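Local atomic coordinates of glycerate 2-kinase (Pyrococcus horikoshii, PDB entry 1X3L), a protein that catalyses the ATP-dependent phosphorylation of D-glycerate to 2-phosphoglycerate, using magnesium as cofactor and accepting other nucleotides or pyrophosphate as phosphate donor. Residues 92-97 and 105-110; 136-141 and 147-152; 305-310 and 324-329; 287-292 and 316-321. One frame throughout, in Å; residues are numbered along the deposited sequence. Where two conformers were deposited one is given.

Interaction 1 of 4, residues 92-97 and 105-110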
loop_
_atom_site.group_PDB
_atom_site.type_symbol
_atom_site.label_atom_id
_atom_site.label_comp_id
_atom_site.label_asym_id
_atom_site.label_seq_id
_atom_site.Cartn_x
_atom_site.Cartn_y
_atom_site.Cartn_z
ATOM N N LYS A 92 -4.731 19.928 -12.957
ATOM C CA LYS A 92 -3.857 19.627 -14.080
ATOM C C LYS A 92 -3.239 18.254 -13.875
ATOM O O LYS A 92 -2.849 17.904 -12.759
ATOM C CB LYS A 92 -2.758 20.687 -14.178
ATOM C CG LYS A 92 -1.787 20.493 -15.331
ATOM C CD LYS A 92 -0.657 21.518 -15.259
ATOM C CE LYS A 92 0.277 21.417 -16.456
ATOM N NZ LYS A 92 -0.394 21.813 -17.728
ATOM N N VAL A 93 -3.148 17.479 -14.950
ATOM C CA VAL A 93 -2.577 16.142 -14.868
ATOM C C VAL A 93 -1.235 16.015 -15.576
ATOM O O VAL A 93 -1.075 16.443 -16.721
ATOM C CB VAL A 93 -3.540 15.087 -15.454
ATOM C CG1 VAL A 93 -2.867 13.718 -15.462
ATOM C CG2 VAL A 93 -4.824 15.042 -14.637
ATOM N N ILE A 94 -0.275 15.411 -14.884
ATOM C CA ILE A 94 1.058 15.197 -15.428
ATOM C C ILE A 94 1.472 13.744 -15.227
ATOM O O ILE A 94 1.372 13.216 -14.118
ATOM C CB ILE A 94 2.098 16.095 -14.727
ATOM C CG1 ILE A 94 1.768 17.566 -14.982
ATOM C CG2 ILE A 94 3.496 15.769 -15.230
ATOM C CD1 ILE A 94 2.675 18.528 -14.249
ATOM N N GLU A 95 1.924 13.095 -16.296
ATOM C CA GLU A 95 2.373 11.709 -16.199
ATOM C C GLU A 95 3.892 11.745 -16.141
ATOM O O GLU A 95 4.531 12.383 -16.975
ATOM C CB GLU A 95 1.896 10.896 -17.409
ATOM C CG GLU A 95 0.392 10.984 -17.644
ATOM C CD GLU A 95 -0.107 9.983 -18.674
ATOM O OE1 GLU A 95 0.636 9.693 -19.636
ATOM O OE2 GLU A 95 -1.248 9.495 -18.529
ATOM N N ALA A 96 4.474 11.070 -15.155
ATOM C CA ALA A 96 5.921 11.083 -14.999
ATOM C C ALA A 96 6.560 9.708 -14.923
ATOM O O ALA A 96 5.878 8.689 -14.938
ATOM C CB ALA A 96 6.291 11.894 -13.766
ATOM N N GLY A 97 7.884 9.693 -14.825
ATOM C CA GLY A 97 8.615 8.441 -14.766
ATOM C C GLY A 97 8.527 7.655 -13.470
ATOM O O GLY A 97 8.446 8.221 -12.373
ATOM N N SER A 105 8.779 14.232 -13.662
ATOM C CA SER A 105 8.686 14.098 -12.210
ATOM C C SER A 105 9.024 15.447 -11.600
ATOM O O SER A 105 8.367 15.907 -10.668
ATOM C CB SER A 105 9.687 13.060 -11.698
ATOM O OG SER A 105 9.470 11.801 -12.303
ATOM N N ILE A 106 10.069 16.068 -12.137
ATOM C CA ILE A 106 10.513 17.368 -11.668
ATOM C C ILE A 106 9.451 18.402 -11.987
ATOM O O ILE A 106 9.119 19.239 -11.147
ATOM C CB ILE A 106 11.849 17.767 -12.331
ATOM C CG1 ILE A 106 12.979 16.918 -11.744
ATOM C CG2 ILE A 106 12.110 19.257 -12.145
ATOM C CD1 ILE A 106 14.358 17.302 -12.231
ATOM N N LEU A 107 8.914 18.332 -13.201
ATOM C CA LEU A 107 7.875 19.259 -13.626
ATOM C C LEU A 107 6.695 19.174 -12.661
ATOM O O LEU A 107 6.095 20.190 -12.303
ATOM C CB LEU A 107 7.412 18.920 -15.046
ATOM C CG LEU A 107 6.257 19.762 -15.598
ATOM C CD1 LEU A 107 6.642 21.241 -15.593
ATOM C CD2 LEU A 107 5.917 19.302 -17.008
ATOM N N GLY A 108 6.367 17.955 -12.247
ATOM C CA GLY A 108 5.267 17.766 -11.319
ATOM C C GLY A 108 5.553 18.418 -9.979
ATOM O O GLY A 108 4.711 19.134 -9.439
ATOM N N ALA A 109 6.744 18.172 -9.442
ATOM C CA ALA A 109 7.141 18.750 -8.162
ATOM C C ALA A 109 7.133 20.278 -8.242
ATOM O O ALA A 109 6.649 20.954 -7.329
ATOM C CB ALA A 109 8.529 18.245 -7.767
ATOM N N LYS A 110 7.667 20.822 -9.333
ATOM C CA LYS A 110 7.697 22.272 -9.515
ATOM C C LYS A 110 6.278 22.819 -9.551
ATOM O O LYS A 110 6.001 23.883 -8.993
ATOM C CB LYS A 110 8.420 22.645 -10.809
ATOM C CG LYS A 110 9.923 22.457 -10.765
ATOM C CD LYS A 110 10.549 22.892 -12.081
ATOM C CE LYS A 110 12.063 22.826 -12.029
ATOM N NZ LYS A 110 12.617 23.773 -11.025
#
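Ile94, on strand 92-96, packs onto Leu107 and Gly108 of helix 103-118, while Ala96 and Gly97 meet Ser105 nearer the start of that helix. Strand and helix are consecutive in a parallel alpha/beta domain, and 92-96 is the outermost strand, within this chain, of its six-stranded parallel sheet. The short axes of strand 92-96 and helix 105-110 approach to 7.9 Å and run roughly antiparallel, at 147°, as expected where a helix returns across its preceding strand. The apolar part rests on one methyl group. Ile94 CD1 lies 4.0 Å from Leu107 CG and equally close to Gly108 CA. It gets there because CG1 stands beside the backbone N (chi1 -63°) and the chain beyond is extended, carrying CD1 out to the helix surface. Leu107 crosses Ile94 at about a right angle, and the bare CA of Gly108 lets the isoleucine reach the helix backbone directly.

At the other end the approach is mixed in character. Ala96 CB sits 3.4 Å from Ser105 N and 3.5 Å from Ser105 OG, so a methyl group lies against the backbone N and hydroxyl of the serine. The 3.6 Å between Gly97 N and Ser105 OG is proximity alone. The hydroxyl is engaged elsewhere: it is hydrogen-bonded to Ala135 O and to the backbone N of Asp102.

The pair is therefore held across this contact by apolar and van der Waals contacts alone, with the one buried hydroxyl satisfied by backbone partners outside it.

Interaction 2 of 4, residues 136-141 and 147-152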
loop_
_atom_site.group_PDB
_atom_site.type_symbol
_atom_site.label_atom_id
_atom_site.label_comp_id
_atom_site.label_asym_id
_atom_site.label_seq_id
_atom_site.Cartn_x
_atom_site.Cartn_y
_atom_site.Cartn_z
ATOM N N LEU A 136 7.801 9.412 -9.157
ATOM C CA LEU A 136 6.862 10.270 -9.870
ATOM C C LEU A 136 6.874 11.720 -9.413
ATOM O O LEU A 136 6.526 12.621 -10.176
ATOM C CB LEU A 136 5.441 9.738 -9.705
ATOM C CG LEU A 136 5.084 8.382 -10.308
ATOM C CD1 LEU A 136 3.703 7.957 -9.803
ATOM C CD2 LEU A 136 5.113 8.476 -11.834
ATOM N N PHE A 137 7.270 11.942 -8.166
ATOM C CA PHE A 137 7.267 13.278 -7.590
ATOM C C PHE A 137 8.615 13.575 -6.947
ATOM O O PHE A 137 8.859 13.201 -5.799
ATOM C CB PHE A 137 6.162 13.342 -6.539
ATOM C CG PHE A 137 5.820 14.721 -6.086
ATOM C CD1 PHE A 137 5.024 15.547 -6.873
ATOM C CD2 PHE A 137 6.246 15.181 -4.846
ATOM C CE1 PHE A 137 4.648 16.812 -6.422
ATOM C CE2 PHE A 137 5.877 16.446 -4.389
ATOM C CZ PHE A 137 5.077 17.259 -5.177
ATOM N N GLU A 138 9.488 14.250 -7.687
ATOM C CA GLU A 138 10.809 14.565 -7.169
ATOM C C GLU A 138 11.410 15.852 -7.718
ATOM O O GLU A 138 11.197 16.222 -8.872
ATOM C CB GLU A 138 11.765 13.395 -7.436
ATOM C CG GLU A 138 13.202 13.641 -6.984
ATOM C CD GLU A 138 13.301 14.086 -5.532
ATOM O OE1 GLU A 138 12.839 13.349 -4.641
ATOM O OE2 GLU A 138 13.847 15.177 -5.277
ATOM N N LEU A 139 12.160 16.529 -6.855
ATOM C CA LEU A 139 12.837 17.771 -7.187
ATOM C C LEU A 139 14.117 17.811 -6.356
ATOM O O LEU A 139 14.077 18.054 -5.152
ATOM C CB LEU A 139 11.947 18.971 -6.845
ATOM C CG LEU A 139 12.509 20.351 -7.198
ATOM C CD1 LEU A 139 12.819 20.414 -8.692
ATOM C CD2 LEU A 139 11.508 21.429 -6.811
ATOM N N PRO A 140 15.271 17.550 -6.987
ATOM C CA PRO A 140 16.568 17.555 -6.300
ATOM C C PRO A 140 16.913 18.906 -5.667
ATOM O O PRO A 140 16.417 19.943 -6.100
ATOM C CB PRO A 140 17.549 17.175 -7.411
ATOM C CG PRO A 140 16.704 16.341 -8.337
ATOM C CD PRO A 140 15.428 17.140 -8.393
ATOM N N GLU A 141 17.754 18.881 -4.637
ATOM C CA GLU A 141 18.178 20.102 -3.960
ATOM C C GLU A 141 19.038 20.947 -4.904
ATOM O O GLU A 141 19.379 20.504 -6.003
ATOM C CB GLU A 141 18.962 19.759 -2.692
ATOM C CG GLU A 141 18.096 19.385 -1.489
ATOM C CD GLU A 141 17.248 20.547 -0.983
ATOM O OE1 GLU A 141 17.629 21.716 -1.215
ATOM O OE2 GLU A 141 16.206 20.296 -0.336
ATOM N N GLU A 147 20.165 13.576 -12.937
ATOM C CA GLU A 147 21.179 12.588 -13.267
ATOM C C GLU A 147 22.118 12.363 -12.086
ATOM O O GLU A 147 22.639 11.261 -11.905
ATOM C CB GLU A 147 21.969 13.027 -14.501
ATOM C CG GLU A 147 22.739 11.893 -15.160
ATOM C CD GLU A 147 21.857 10.686 -15.455
ATOM O OE1 GLU A 147 20.799 10.859 -16.102
ATOM O OE2 GLU A 147 22.224 9.563 -15.043
ATOM N N ASP A 148 22.338 13.404 -11.285
ATOM C CA ASP A 148 23.198 13.268 -10.113
ATOM C C ASP A 148 22.485 12.354 -9.127
ATOM O O ASP A 148 23.108 11.532 -8.458
ATOM C CB ASP A 148 23.459 14.622 -9.444
ATOM C CG ASP A 148 24.382 15.510 -10.254
ATOM O OD1 ASP A 148 25.393 15.000 -10.784
ATOM O OD2 ASP A 148 24.104 16.726 -10.346
ATOM N N LEU A 149 21.168 12.513 -9.043
ATOM C CA LEU A 149 20.353 11.701 -8.150
ATOM C C LEU A 149 20.458 10.234 -8.546
ATOM O O LEU A 149 20.710 9.372 -7.704
ATOM C CB LEU A 149 18.892 12.155 -8.207
ATOM C CG LEU A 149 17.856 11.262 -7.515
ATOM C CD1 LEU A 149 18.237 11.029 -6.057
ATOM C CD2 LEU A 149 16.490 11.921 -7.616
ATOM N N LYS A 150 20.281 9.959 -9.836
ATOM C CA LYS A 150 20.359 8.592 -10.340
ATOM C C LYS A 150 21.694 7.941 -9.998
ATOM O O LYS A 150 21.733 6.824 -9.489
ATOM C CB LYS A 150 20.154 8.563 -11.857
ATOM C CG LYS A 150 18.776 9.010 -12.325
ATOM C CD LYS A 150 18.645 8.841 -13.836
ATOM C CE LYS A 150 17.293 9.298 -14.339
ATOM N NZ LYS A 150 17.154 9.083 -15.808
ATOM N N LEU A 151 22.789 8.638 -10.278
ATOM C CA LEU A 151 24.110 8.095 -9.987
ATOM C C LEU A 151 24.275 7.801 -8.499
ATOM O O LEU A 151 24.859 6.785 -8.117
ATOM C CB LEU A 151 25.198 9.072 -10.441
ATOM C CG LEU A 151 25.219 9.420 -11.933
ATOM C CD1 LEU A 151 26.391 10.349 -12.222
ATOM C CD2 LEU A 151 25.333 8.147 -12.763
ATOM N N THR A 152 23.759 8.691 -7.659
ATOM C CA THR A 152 23.861 8.510 -6.217
ATOM C C THR A 152 23.069 7.279 -5.789
ATOM O O THR A 152 23.592 6.399 -5.109
ATOM C CB THR A 152 23.330 9.745 -5.457
ATOM O OG1 THR A 152 24.058 10.911 -5.866
ATOM C CG2 THR A 152 23.500 9.557 -3.956
#
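Pro140 and Leu149 mark the closest backbone approach, with their CA atoms 7.2 Å apart. Residues 138-140 have extended backbone angles, Phe137 having already left the preceding helix, whereas 147-152 is regular helix. Thr152 OG1 adds a 2.8 Å bond to Asp148 O, which also accepts from Thr152 N; the two donors arrive from opposite faces of the carbonyl plane.

Between the segments a single leucine branch does the touching. Leu149 CD2 rests 3.8 Å from Glu138 CG and, more loosely, 4.5 Å from Pro140 CG. Leu149 reaches the loop with CG anti to its own N (chi1 170°). Glu138 offers its aliphatic part, since the chain bends at chi2 (53°) and turns the carboxylate aside. That carboxylate is buried but well provided for: OE1 forms a salt bridge with Lys177 and OE2 a hydrogen bond with Ser174 OG, while the bond from Leu139 N to Glu138 OE2 is weak.

Leu139 points the other way, onto Ile106, Ala109 and Leu113 of helix 103-118, and backbone bonds join Leu139 to Lys175 and Glu141 to Ile173. The loop thus runs between helix 103-118 and helix 146-158, whose Thr152 also packs on Val237 of helix 235-246.

Interaction 3 of 4, residues 305-310 and 324-329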
loop_
_atom_site.group_PDB
_atom_site.type_symbol
_atom_site.label_atom_id
_atom_site.label_comp_id
_atom_site.label_asym_id
_atom_site.label_seq_id
_atom_site.Cartn_x
_atom_site.Cartn_y
_atom_site.Cartn_z
ATOM N N GLY A 305 -4.623 -23.199 8.642
ATOM C CA GLY A 305 -5.385 -24.432 8.588
ATOM C C GLY A 305 -5.443 -25.120 9.948
ATOM O O GLY A 305 -6.469 -25.700 10.299
ATOM N N SER A 306 -4.357 -25.050 10.718
ATOM C CA SER A 306 -4.322 -25.689 12.040
ATOM C C SER A 306 -5.283 -25.006 13.012
ATOM O O SER A 306 -5.868 -25.660 13.875
ATOM C CB SER A 306 -2.906 -25.669 12.632
ATOM O OG SER A 306 -2.515 -24.363 13.019
ATOM N N ILE A 307 -5.438 -23.693 12.881
ATOM C CA ILE A 307 -6.353 -22.966 13.751
ATOM C C ILE A 307 -7.791 -23.311 13.348
ATOM O O ILE A 307 -8.659 -23.486 14.202
ATOM C CB ILE A 307 -6.122 -21.443 13.660
ATOM C CG1 ILE A 307 -4.737 -21.098 14.225
ATOM C CG2 ILE A 307 -7.217 -20.699 14.427
ATOM C CD1 ILE A 307 -4.362 -19.637 14.075
ATOM N N VAL A 308 -8.035 -23.416 12.044
ATOM C CA VAL A 308 -9.362 -23.772 11.556
ATOM C C VAL A 308 -9.736 -25.154 12.078
ATOM O O VAL A 308 -10.887 -25.392 12.428
ATOM C CB VAL A 308 -9.423 -23.770 10.020
ATOM C CG1 VAL A 308 -10.703 -24.454 9.543
ATOM C CG2 VAL A 308 -9.388 -22.347 9.516
ATOM N N GLN A 309 -8.760 -26.060 12.132
ATOM C CA GLN A 309 -8.989 -27.412 12.642
ATOM C C GLN A 309 -9.451 -27.383 14.099
ATOM O O GLN A 309 -10.419 -28.044 14.473
ATOM C CB GLN A 309 -7.709 -28.246 12.594
ATOM C CG GLN A 309 -7.336 -28.832 11.264
ATOM C CD GLN A 309 -6.140 -29.765 11.387
ATOM O OE1 GLN A 309 -5.027 -29.334 11.703
ATOM N NE2 GLN A 309 -6.369 -31.052 11.154
ATOM N N GLU A 310 -8.726 -26.628 14.917
ATOM C CA GLU A 310 -9.020 -26.512 16.341
ATOM C C GLU A 310 -10.430 -25.959 16.567
ATOM O O GLU A 310 -11.172 -26.454 17.413
ATOM C CB GLU A 310 -7.979 -25.602 17.000
ATOM C CG GLU A 310 -7.888 -25.705 18.517
ATOM C CD GLU A 310 -7.324 -27.040 18.995
ATOM O OE1 GLU A 310 -6.659 -27.747 18.200
ATOM O OE2 GLU A 310 -7.537 -27.378 20.181
ATOM N N LEU A 324 -12.101 -15.374 10.568
ATOM C CA LEU A 324 -10.786 -14.927 11.015
ATOM C C LEU A 324 -10.100 -14.224 9.855
ATOM O O LEU A 324 -10.168 -14.680 8.715
ATOM C CB LEU A 324 -9.929 -16.111 11.478
ATOM C CG LEU A 324 -10.211 -16.754 12.841
ATOM C CD1 LEU A 324 -11.625 -17.276 12.901
ATOM C CD2 LEU A 324 -9.229 -17.882 13.064
ATOM N N VAL A 325 -9.434 -13.110 10.146
ATOM C CA VAL A 325 -8.758 -12.350 9.103
ATOM C C VAL A 325 -7.263 -12.221 9.376
ATOM O O VAL A 325 -6.846 -11.820 10.467
ATOM C CB VAL A 325 -9.385 -10.939 8.967
ATOM C CG1 VAL A 325 -8.839 -10.234 7.729
ATOM C CG2 VAL A 325 -10.909 -11.053 8.886
ATOM N N PHE A 326 -6.463 -12.571 8.373
ATOM C CA PHE A 326 -5.007 -12.499 8.471
ATOM C C PHE A 326 -4.498 -11.639 7.310
ATOM O O PHE A 326 -4.618 -12.027 6.149
ATOM C CB PHE A 326 -4.382 -13.894 8.338
ATOM C CG PHE A 326 -4.877 -14.903 9.344
ATOM C CD1 PHE A 326 -4.138 -15.189 10.487
ATOM C CD2 PHE A 326 -6.040 -15.629 9.105
ATOM C CE1 PHE A 326 -4.544 -16.191 11.375
ATOM C CE2 PHE A 326 -6.458 -16.634 9.985
ATOM C CZ PHE A 326 -5.710 -16.916 11.119
ATOM N N GLY A 327 -3.930 -10.482 7.618
ATOM C CA GLY A 327 -3.420 -9.623 6.568
ATOM C C GLY A 327 -1.910 -9.512 6.619
ATOM O O GLY A 327 -1.292 -9.751 7.665
ATOM N N GLY A 328 -1.319 -9.156 5.482
ATOM C CA GLY A 328 0.124 -9.000 5.383
ATOM C C GLY A 328 0.569 -9.315 3.970
ATOM O O GLY A 328 -0.105 -8.960 3.008
ATOM N N GLU A 329 1.705 -9.987 3.834
ATOM C CA GLU A 329 2.204 -10.361 2.516
ATOM C C GLU A 329 3.202 -11.498 2.692
ATOM O O GLU A 329 4.301 -11.294 3.209
ATOM C CB GLU A 329 2.881 -9.167 1.829
ATOM C CG GLU A 329 3.168 -9.403 0.340
ATOM C CD GLU A 329 1.965 -9.124 -0.572
ATOM O OE1 GLU A 329 0.814 -9.388 -0.179
ATOM O OE2 GLU A 329 2.176 -8.644 -1.703
#
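Ile307 carries this contact, meeting Leu324 and Phe326 of strand 322-328. Its turn of helix 297-314 is regular: Gly305 O accepts from Gln309 N at 3.0 Å, and Ser306 O from Glu310 N at 3.2 Å. At Ile307 the two branches divide the work. CG2 lies 3.7 Å from Leu324 CD2, the two side chains meeting at a slant. CD1 comes to 4.2 Å from Phe326 CZ, at the edge of the ring and near its plane, so the phenyl presents its rim and not a face to the helix. The first torsion explains the split: at chi1 -66° CG2 is anti to the backbone N and CG1 beside it, so that the branches diverge toward different strand residues.

Val308 continues onto the sheet farther along, touching Ala431 and Val433 of strand 427-435, the neighbour of 322-328. Gln309 and Glu310 have polar partners elsewhere: Gln309 OE1 is hydrogen-bonded to Lys354 NZ, and Glu310 OE2 forms a salt bridge with Arg316 NE.

Along 324-328 the orientation of residues separates two layers. Leu324 and Phe326 face Ile307, whereas Val325 packs on Cys272 and Ile275 of helix 268-281. Helices therefore lie on both faces of the mixed sheet, an alpha/beta/alpha sandwich. Helix 297-314 links strand 285-290 to its parallel neighbour 322-328, which makes the arrangement a beta-alpha-beta crossover, with Ile307 seating the connecting helix on the second strand.

Interaction 4 of 4, residues 287-292 and 316-321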
loop_
_atom_site.group_PDB
_atom_site.type_symbol
_atom_site.label_atom_id
_atom_site.label_comp_id
_atom_site.label_asym_id
_atom_site.label_seq_id
_atom_site.Cartn_x
_atom_site.Cartn_y
_atom_site.Cartn_z
ATOM N N TYR A 287 -12.729 -11.861 13.802
ATOM C CA TYR A 287 -11.513 -11.465 14.491
ATOM C C TYR A 287 -10.366 -11.218 13.532
ATOM O O TYR A 287 -10.118 -12.020 12.628
ATOM C CB TYR A 287 -11.107 -12.551 15.482
ATOM C CG TYR A 287 -12.173 -12.856 16.501
ATOM C CD1 TYR A 287 -12.324 -12.067 17.643
ATOM C CD2 TYR A 287 -13.056 -13.921 16.309
ATOM C CE1 TYR A 287 -13.335 -12.333 18.573
ATOM C CE2 TYR A 287 -14.063 -14.194 17.227
ATOM C CZ TYR A 287 -14.199 -13.402 18.354
ATOM O OH TYR A 287 -15.190 -13.692 19.268
ATOM N N ILE A 288 -9.679 -10.096 13.723
ATOM C CA ILE A 288 -8.528 -9.771 12.897
ATOM C C ILE A 288 -7.353 -10.322 13.692
ATOM O O ILE A 288 -7.019 -9.809 14.764
ATOM C CB ILE A 288 -8.391 -8.253 12.701
ATOM C CG1 ILE A 288 -9.593 -7.731 11.902
ATOM C CG2 ILE A 288 -7.094 -7.938 11.977
ATOM C CD1 ILE A 288 -9.675 -6.218 11.810
ATOM N N MET A 289 -6.755 -11.388 13.171
ATOM C CA MET A 289 -5.643 -12.066 13.827
ATOM C C MET A 289 -4.340 -11.287 13.720
ATOM O O MET A 289 -3.517 -11.319 14.634
ATOM C CB MET A 289 -5.470 -13.466 13.225
ATOM C CG MET A 289 -6.758 -14.283 13.204
ATOM S SD MET A 289 -7.516 -14.494 14.844
ATOM C CE MET A 289 -6.486 -15.804 15.526
ATOM N N THR A 290 -4.165 -10.598 12.596
ATOM C CA THR A 290 -2.977 -9.791 12.361
ATOM C C THR A 290 -3.070 -9.061 11.027
ATOM O O THR A 290 -3.864 -9.423 10.156
ATOM C CB THR A 290 -1.682 -10.650 12.358
ATOM O OG1 THR A 290 -0.545 -9.787 12.238
ATOM C CG2 THR A 290 -1.675 -11.627 11.188
ATOM N N THR A 291 -2.260 -8.023 10.878
ATOM C CA THR A 291 -2.226 -7.248 9.647
ATOM C C THR A 291 -0.778 -7.150 9.192
ATOM O O THR A 291 -0.457 -6.403 8.268
ATOM C CB THR A 291 -2.767 -5.820 9.860
ATOM O OG1 THR A 291 -2.076 -5.209 10.956
ATOM C CG2 THR A 291 -4.259 -5.852 10.152
ATOM N N THR A 292 0.089 -7.919 9.844
ATOM C CA THR A 292 1.511 -7.916 9.527
ATOM C C THR A 292 2.068 -9.325 9.322
ATOM O O THR A 292 3.233 -9.596 9.629
ATOM C CB THR A 292 2.322 -7.209 10.639
ATOM O OG1 THR A 292 2.109 -7.872 11.893
ATOM C CG2 THR A 292 1.885 -5.759 10.764
ATOM N N ARG A 316 -12.430 -23.813 19.889
ATOM C CA ARG A 316 -11.437 -22.903 20.460
ATOM C C ARG A 316 -10.380 -22.660 19.379
ATOM O O ARG A 316 -10.146 -23.520 18.536
ATOM C CB ARG A 316 -10.799 -23.513 21.721
ATOM C CG ARG A 316 -9.951 -24.756 21.477
ATOM C CD ARG A 316 -9.635 -25.521 22.777
ATOM N NE ARG A 316 -8.675 -26.591 22.517
ATOM C CZ ARG A 316 -8.306 -27.530 23.384
ATOM N NH1 ARG A 316 -8.811 -27.566 24.614
ATOM N NH2 ARG A 316 -7.421 -28.445 23.012
ATOM N N PRO A 317 -9.733 -21.484 19.385
ATOM C CA PRO A 317 -9.899 -20.363 20.317
ATOM C C PRO A 317 -11.255 -19.654 20.255
ATOM O O PRO A 317 -11.579 -18.869 21.147
ATOM C CB PRO A 317 -8.743 -19.441 19.943
ATOM C CG PRO A 317 -8.633 -19.647 18.476
ATOM C CD PRO A 317 -8.742 -21.150 18.345
ATOM N N PHE A 318 -12.035 -19.932 19.211
ATOM C CA PHE A 318 -13.360 -19.331 19.043
ATOM C C PHE A 318 -14.384 -20.401 18.674
ATOM O O PHE A 318 -14.031 -21.428 18.097
ATOM C CB PHE A 318 -13.358 -18.291 17.914
ATOM C CG PHE A 318 -12.226 -17.313 17.978
ATOM C CD1 PHE A 318 -11.228 -17.329 17.008
ATOM C CD2 PHE A 318 -12.161 -16.363 18.994
ATOM C CE1 PHE A 318 -10.179 -16.411 17.044
ATOM C CE2 PHE A 318 -11.118 -15.440 19.040
ATOM C CZ PHE A 318 -10.123 -15.466 18.058
ATOM N N GLU A 319 -15.649 -20.152 19.001
ATOM C CA GLU A 319 -16.738 -21.070 18.668
ATOM C C GLU A 319 -17.332 -20.654 17.322
ATOM O O GLU A 319 -17.562 -19.469 17.089
ATOM C CB GLU A 319 -17.862 -20.989 19.712
ATOM C CG GLU A 319 -17.547 -21.550 21.095
ATOM C CD GLU A 319 -17.471 -23.069 21.121
ATOM O OE1 GLU A 319 -17.891 -23.718 20.133
ATOM O OE2 GLU A 319 -16.994 -23.619 22.140
ATOM N N PRO A 320 -17.585 -21.618 16.416
ATOM C CA PRO A 320 -18.170 -21.250 15.117
ATOM C C PRO A 320 -19.601 -20.780 15.413
ATOM O O PRO A 320 -20.140 -21.096 16.470
ATOM C CB PRO A 320 -18.170 -22.567 14.341
ATOM C CG PRO A 320 -17.118 -23.402 15.024
ATOM C CD PRO A 320 -17.298 -23.061 16.476
ATOM N N PRO A 321 -20.231 -20.024 14.496
ATOM C CA PRO A 321 -19.734 -19.558 13.196
ATOM C C PRO A 321 -18.778 -18.402 13.409
ATOM O O PRO A 321 -19.093 -17.447 14.120
ATOM C CB PRO A 321 -21.005 -19.132 12.473
ATOM C CG PRO A 321 -21.837 -18.573 13.591
ATOM C CD PRO A 321 -21.629 -19.592 14.703
#
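Tyr287 and Phe318 lie almost perfectly parallel, in an offset stack with planes only 6° apart and centroids separated by 3.9 Å. Phe318 CE2 sits 3.5 Å above the tyrosine ring, over its centre, and Tyr287 CD2 stands in the same relation to the phenylalanine ring, so the rings are slipped by about a bond length, the usual parallel-displaced geometry. The stack belongs to a beta-alpha-beta crossover: Tyr287 is on the first strand, 285-290, which is outermost in its sheet within this chain, and Phe318 is in the loop returning from helix 297-314 to the second strand, 322-328.

Met289, two residues along the same strand, adds a Met-aromatic contact. Its sulfur approaches the edge of the phenyl, with SD 4.0 Å from Phe318 CE1, 5.2 Å from the centroid of the Phe318 ring and 79° off the ring normal. Bends at chi2 (-57°) and chi3 bring the methionine end closer to the loop than its first bond would suggest. Tyr287 therefore takes one face of Phe318 and Met289 part of its rim, while Leu324 and Ile311 also touch the phenylalanine.

The peptide before Pro317, next to Phe318, is cis. The contact lies at the surface, where both residues also touch a crystal neighbour. Within the stack, the nearest atoms are Tyr287 CE2 and Phe318 CD2, at 3.4 Å.

The contacts form two clusters on opposite sides of the chain's centre. Interactions 1 and 2, with centres 13 Å apart, follow one another along the chain and touch: Ile106 and Ala109 of helix 103-118 pack against the backbone of Glu138. They join the edge of the parallel sheet to the helices beyond it. Interactions 3 and 4, only 7 Å apart between centres, alternate along the chain and share neighbouring strands 285-290 and 322-328 of the mixed sheet; the Glu310-Arg316 salt bridge links them further. Between clusters the centres lie 43 to 46 Å apart without touching. The two clusters thus belong to two separate sheets, with nearest atoms about 19 Å or more apart.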